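Local coordinates for protein transcobalamin-1 (Homo sapiens, PDB 4KKI) that binds vitamin B12 with femtomolar affinity and shields it from stomach acid, at residues Val57-Lys62 and Lys297-Ile302; Leu392-Asn395 and Tyr401-Leu404. One frame throughout, in Å; residues are numbered along the deposited sequence.

Two contacts, one in each globular domain of haptocorrin, illustrate how one chain is tied together over long and short sequence separations. From the N terminus, contact 1 starts on helix 55-63 and closes only at 297-302, so it spans most of the helical alpha domain and joins an early helix to the loop after helix 284-294. The chain then crosses the flexible linker into the beta domain, where contact 2 closes a short loop between strand 392-393 and strand 400-406, joining two sheets. The contacts follow in series, neither nested nor crossed. The centres of contact 1 and contact 2 are about 32 Å apart.

Contact 1 of 2, residues Val57-Lys62 and Lys297-Ile302; sequences VVLSLK and KTFLDI
In the alpha6-alpha6 helical barrel that forms the N-terminal domain, Leu59 on helix 55-63 meets Phe299 and Ile302 of the loop that follows helix 284-294. A single leucine does all the bridging, and its two methyl branches divide the work. CD2 of Leu59 touches the far end of the aromatic ring, 4.1 Å from CZ of Phe299, while CD1 of Leu59 lies 4.2 Å from CD1 of Ile302. Leu59 directs its side chain at the loop and crosses both partners at about a right angle. With CG anti to the backbone N (chi1 168°), the leucine fork opens toward both residues. Ile302 answers with the last methyl of its extended chain, a contact between terminal methyls of side chains that cross. The contact is small and wholly apolar, at van der Waals distance, and all three participants are buried.

What presents Phe299 and Ile302 together is a compact 3-10 turn. Thr298 opens it with an ST turn, its OG1 accepting from the backbone N of Leu300 at 3.0 Å. In return, the carboxylate of Asp301 reaches back, OD2 taking the N-H of Thr298 at 3.0 Å from above the carboxylate plane in a fairly straight bond (163°). The backbone N of Phe299 is held separately, by OE1 of Gln249.

Beyond the loop, Leu59 also packs on Leu97, Leu100 and Ala101 of helix 92-102 and on Val104, and Ile302 shares Leu100 with it. The adjoining Ser60 turns elsewhere, its OG hydrogen-bonded to the carbonyl O of Ala288 and its side chain against Leu291 and Pro292. Helix 55-63 is thus joined through Ser60 to helix 284-294, and through Leu59 to the loop beyond it and to helix 92-102.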
loop_
_atom_site.group_PDB
_atom_site.type_symbol
_atom_site.label_atom_id
_atom_site.label_comp_id
_atom_site.label_asym_id
_atom_site.label_seq_id
_atom_site.Cartn_x
_atom_site.Cartn_y
_atom_site.Cartn_z
ATOM N N VAL A 57 3.660 2.557 9.965
ATOM C CA VAL A 57 4.283 1.662 10.927
ATOM C C VAL A 57 3.510 1.641 12.246
ATOM O O VAL A 57 3.170 0.573 12.761
ATOM C CB VAL A 57 5.746 2.077 11.184
ATOM C CG1 VAL A 57 6.326 1.320 12.363
ATOM C CG2 VAL A 57 6.581 1.864 9.927
ATOM N N VAL A 58 3.227 2.825 12.780
ATOM C CA VAL A 58 2.510 2.948 14.044
ATOM C C VAL A 58 1.074 2.436 13.915
ATOM O O VAL A 58 0.572 1.753 14.808
ATOM C CB VAL A 58 2.537 4.404 14.578
ATOM C CG1 VAL A 58 1.553 4.585 15.725
ATOM C CG2 VAL A 58 3.947 4.782 15.017
ATOM N N LEU A 59 0.425 2.755 12.798
ATOM C CA LEU A 59 -0.911 2.235 12.508
ATOM C C LEU A 59 -0.923 0.711 12.561
ATOM O O LEU A 59 -1.794 0.108 13.184
ATOM C CB LEU A 59 -1.387 2.705 11.131
ATOM C CG LEU A 59 -2.635 2.023 10.557
ATOM C CD1 LEU A 59 -3.821 2.139 11.502
ATOM C CD2 LEU A 59 -2.987 2.601 9.193
ATOM N N SER A 60 0.057 0.104 11.902
ATOM C CA SER A 60 0.186 -1.344 11.848
ATOM C C SER A 60 0.330 -1.948 13.243
ATOM O O SER A 60 -0.332 -2.930 13.580
ATOM C CB SER A 60 1.396 -1.717 10.988
ATOM O OG SER A 60 1.659 -3.106 11.039
ATOM N N LEU A 61 1.196 -1.347 14.051
ATOM C CA LEU A 61 1.474 -1.837 15.397
ATOM C C LEU A 61 0.285 -1.689 16.344
ATOM O O LEU A 61 -0.058 -2.623 17.070
ATOM C CB LEU A 61 2.700 -1.124 15.971
ATOM C CG LEU A 61 4.009 -1.467 15.257
ATOM C CD1 LEU A 61 5.124 -0.522 15.667
ATOM C CD2 LEU A 61 4.395 -2.910 15.541
ATOM N N LYS A 62 -0.338 -0.514 16.339
ATOM C CA LYS A 62 -1.467 -0.252 17.228
ATOM C C LYS A 62 -2.638 -1.172 16.898
ATOM O O LYS A 62 -3.410 -1.559 17.777
ATOM C CB LYS A 62 -1.887 1.220 17.153
ATOM C CG LYS A 62 -0.807 2.191 17.619
ATOM C CD LYS A 62 -1.311 3.130 18.703
ATOM C CE LYS A 62 -2.378 4.075 18.178
ATOM N NZ LYS A 62 -2.852 5.002 19.244
ATOM N N LYS A 297 -6.098 -9.413 12.168
ATOM C CA LYS A 297 -6.665 -8.075 12.260
ATOM C C LYS A 297 -6.808 -7.439 10.885
ATOM O O LYS A 297 -6.046 -7.745 9.968
ATOM C CB LYS A 297 -5.784 -7.190 13.147
ATOM C CG LYS A 297 -5.712 -7.634 14.602
ATOM C CD LYS A 297 -7.026 -7.377 15.319
ATOM C CE LYS A 297 -6.954 -7.796 16.776
ATOM N NZ LYS A 297 -8.250 -7.573 17.476
ATOM N N THR A 298 -7.797 -6.562 10.745
ATOM C CA THR A 298 -7.958 -5.769 9.531
ATOM C C THR A 298 -8.139 -4.305 9.910
ATOM O O THR A 298 -8.265 -3.974 11.089
ATOM C CB THR A 298 -9.185 -6.205 8.705
ATOM O OG1 THR A 298 -10.376 -5.647 9.276
ATOM C CG2 THR A 298 -9.303 -7.722 8.653
ATOM N N PHE A 299 -8.168 -3.432 8.910
ATOM C CA PHE A 299 -8.402 -2.012 9.153
ATOM C C PHE A 299 -9.780 -1.741 9.761
ATOM O O PHE A 299 -10.014 -0.671 10.320
ATOM C CB PHE A 299 -8.226 -1.199 7.867
ATOM C CG PHE A 299 -6.789 -0.966 7.483
ATOM C CD1 PHE A 299 -5.759 -1.374 8.313
ATOM C CD2 PHE A 299 -6.473 -0.328 6.297
ATOM C CE1 PHE A 299 -4.439 -1.157 7.962
ATOM C CE2 PHE A 299 -5.155 -0.104 5.941
ATOM C CZ PHE A 299 -4.137 -0.518 6.775
ATOM N N LEU A 300 -10.688 -2.707 9.658
ATOM C CA LEU A 300 -12.037 -2.537 10.195
ATOM C C LEU A 300 -12.104 -2.749 11.705
ATOM O O LEU A 300 -13.141 -2.514 12.325
ATOM C CB LEU A 300 -13.022 -3.468 9.492
ATOM C CG LEU A 300 -13.198 -3.226 7.993
ATOM C CD1 LEU A 300 -14.275 -4.138 7.441
ATOM C CD2 LEU A 300 -13.530 -1.767 7.718
ATOM N N ASP A 301 -10.996 -3.190 12.294
ATOM C CA ASP A 301 -10.926 -3.378 13.740
ATOM C C ASP A 301 -10.607 -2.070 14.455
ATOM O O ASP A 301 -10.452 -2.036 15.675
ATOM C CB ASP A 301 -9.892 -4.446 14.092
ATOM C CG ASP A 301 -10.303 -5.819 13.618
ATOM O OD1 ASP A 301 -11.519 -6.092 13.591
ATOM O OD2 ASP A 301 -9.414 -6.621 13.265
ATOM N N ILE A 302 -10.506 -0.994 13.681
ATOM C CA ILE A 302 -10.292 0.333 14.235
ATOM C C ILE A 302 -11.560 0.851 14.914
ATOM O O ILE A 302 -12.544 1.190 14.252
ATOM C CB ILE A 302 -9.836 1.322 13.147
ATOM C CG1 ILE A 302 -8.452 0.930 12.627
ATOM C CG2 ILE A 302 -9.815 2.741 13.687
ATOM C CD1 ILE A 302 -7.960 1.776 11.472
#

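Contact 2 of 2, residues Leu392-Asn395 and Tyr401-Leu404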
loop_
_atom_site.group_PDB
_atom_site.type_symbol
_atom_site.label_atom_id
_atom_site.label_comp_id
_atom_site.label_asym_id
_atom_site.label_seq_id
_atom_site.Cartn_x
_atom_site.Cartn_y
_atom_site.Cartn_z
ATOM N N LEU A 392 12.482 12.590 -19.728
ATOM C CA LEU A 392 11.108 12.123 -19.866
ATOM C C LEU A 392 10.563 11.684 -18.511
ATOM O O LEU A 392 10.957 10.646 -17.977
ATOM C CB LEU A 392 11.022 10.976 -20.877
ATOM C CG LEU A 392 9.655 10.299 -21.022
ATOM C CD1 LEU A 392 8.593 11.294 -21.479
ATOM C CD2 LEU A 392 9.740 9.121 -21.980
ATOM N N CYS A 393 9.653 12.480 -17.961
ATOM C CA CYS A 393 9.144 12.245 -16.615
ATOM C C CYS A 393 7.756 11.616 -16.606
ATOM O O CYS A 393 6.911 11.935 -17.445
ATOM C CB CYS A 393 9.125 13.553 -15.823
ATOM S SG CYS A 393 10.727 14.388 -15.764
ATOM N N ALA A 394 7.537 10.721 -15.648
ATOM C CA ALA A 394 6.238 10.092 -15.447
ATOM C C ALA A 394 5.168 11.141 -15.158
ATOM O O ALA A 394 5.429 12.125 -14.466
ATOM C CB ALA A 394 6.315 9.085 -14.305
ATOM N N ASN A 395 3.968 10.933 -15.695
ATOM C CA ASN A 395 2.865 11.865 -15.480
ATOM C C ASN A 395 1.602 11.162 -14.998
ATOM O O ASN A 395 1.168 10.168 -15.580
ATOM C CB ASN A 395 2.571 12.667 -16.753
ATOM C CG ASN A 395 1.548 13.769 -16.524
ATOM O OD1 ASN A 395 0.350 13.580 -16.742
ATOM N ND2 ASN A 395 2.019 14.929 -16.079
ATOM N N TYR A 401 4.174 5.994 -16.579
ATOM C CA TYR A 401 5.202 5.768 -15.569
ATOM C C TYR A 401 6.333 4.888 -16.088
ATOM O O TYR A 401 6.218 4.268 -17.144
ATOM C CB TYR A 401 4.596 5.134 -14.318
ATOM C CG TYR A 401 4.263 3.665 -14.465
ATOM C CD1 TYR A 401 3.188 3.248 -15.240
ATOM C CD2 TYR A 401 5.019 2.694 -13.818
ATOM C CE1 TYR A 401 2.879 1.907 -15.373
ATOM C CE2 TYR A 401 4.717 1.350 -13.943
ATOM C CZ TYR A 401 3.646 0.962 -14.722
ATOM O OH TYR A 401 3.341 -0.373 -14.850
ATOM N N TRP A 402 7.427 4.842 -15.334
ATOM C CA TRP A 402 8.542 3.964 -15.662
ATOM C C TRP A 402 8.387 2.633 -14.934
ATOM O O TRP A 402 8.247 2.594 -13.711
ATOM C CB TRP A 402 9.879 4.621 -15.308
ATOM C CG TRP A 402 10.204 5.816 -16.156
ATOM C CD1 TRP A 402 10.057 7.130 -15.816
ATOM C CD2 TRP A 402 10.728 5.806 -17.490
ATOM N NE1 TRP A 402 10.457 7.938 -16.852
ATOM C CE2 TRP A 402 10.876 7.147 -17.895
ATOM C CE3 TRP A 402 11.087 4.789 -18.384
ATOM C CZ2 TRP A 402 11.365 7.504 -19.150
ATOM C CZ3 TRP A 402 11.574 5.144 -19.632
ATOM C CH2 TRP A 402 11.708 6.489 -20.003
ATOM N N GLU A 403 8.407 1.546 -15.697
ATOM C CA GLU A 403 8.207 0.210 -15.147
ATOM C C GLU A 403 9.519 -0.567 -15.111
ATOM O O GLU A 403 10.298 -0.534 -16.063
ATOM C CB GLU A 403 7.168 -0.545 -15.976
ATOM C CG GLU A 403 6.801 -1.916 -15.441
ATOM C CD GLU A 403 5.882 -2.675 -16.380
ATOM O OE1 GLU A 403 5.236 -3.644 -15.930
ATOM O OE2 GLU A 403 5.807 -2.301 -17.571
ATOM N N LEU A 404 9.760 -1.264 -14.005
ATOM C CA LEU A 404 10.975 -2.053 -13.851
ATOM C C LEU A 404 10.698 -3.519 -14.166
ATOM O O LEU A 404 9.761 -4.109 -13.627
ATOM C CB LEU A 404 11.524 -1.914 -12.432
ATOM C CG LEU A 404 11.646 -0.489 -11.887
ATOM C CD1 LEU A 404 12.266 -0.513 -10.503
ATOM C CD2 LEU A 404 12.451 0.404 -12.830
#
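Ala394 and Tyr401 bring the two backbones closest, their CA atoms 4.4 Å apart, as the chain leaves the end strand of a three-stranded antiparallel sheet and returns in strand 400-406 of the five-stranded mixed sheet. At this point the methyl of Ala394 presses on the main chain, its CB 3.7 Å from CA of Tyr401. The ring of Tyr401 turns off from 392-395, and its side chain comes within about 3 Å (nearest atoms) of the bound cyanocobalamin.

The main grip lies one residue on, at Trp402. Its indole NE1 donates to the backbone O of Leu392 at 3.0 Å. The oxygen lies in the ring plane at the indole edge, yet the bond is bent, with an N-H...O angle of 143°, and the donor stands 24° from the carbonyl plane. CG of Trp402, anti to its own carbonyl carbon (chi1 -67°), brings the indole over to Leu392. The side chain of Leu392 then lies at a slant to the benzo ring: its CD2 is 3.6 Å from CZ2 of Trp402 and 3.8 Å from CH2. One residue therefore holds the same ring twice, by a polar backbone atom and by an apolar branch.

Trp430 on strand 426-432 packs edge-to-face with this indole and also touches Leu392. Replacing Trp402 with a leucine would probably leave the Leu392 carbonyl without its indole donor and open a gap beside the Leu392 side chain and Trp430.

Chemically, the contact satisfies the N-H of a buried indole, while the Leu392 side chain packs against the benzo ring, which is likely to fix how the ring is turned. Trp402 binds the vitamin through its backbone O, while its indole, held by Leu392, ties the strand carrying that O to the neighbouring sheet.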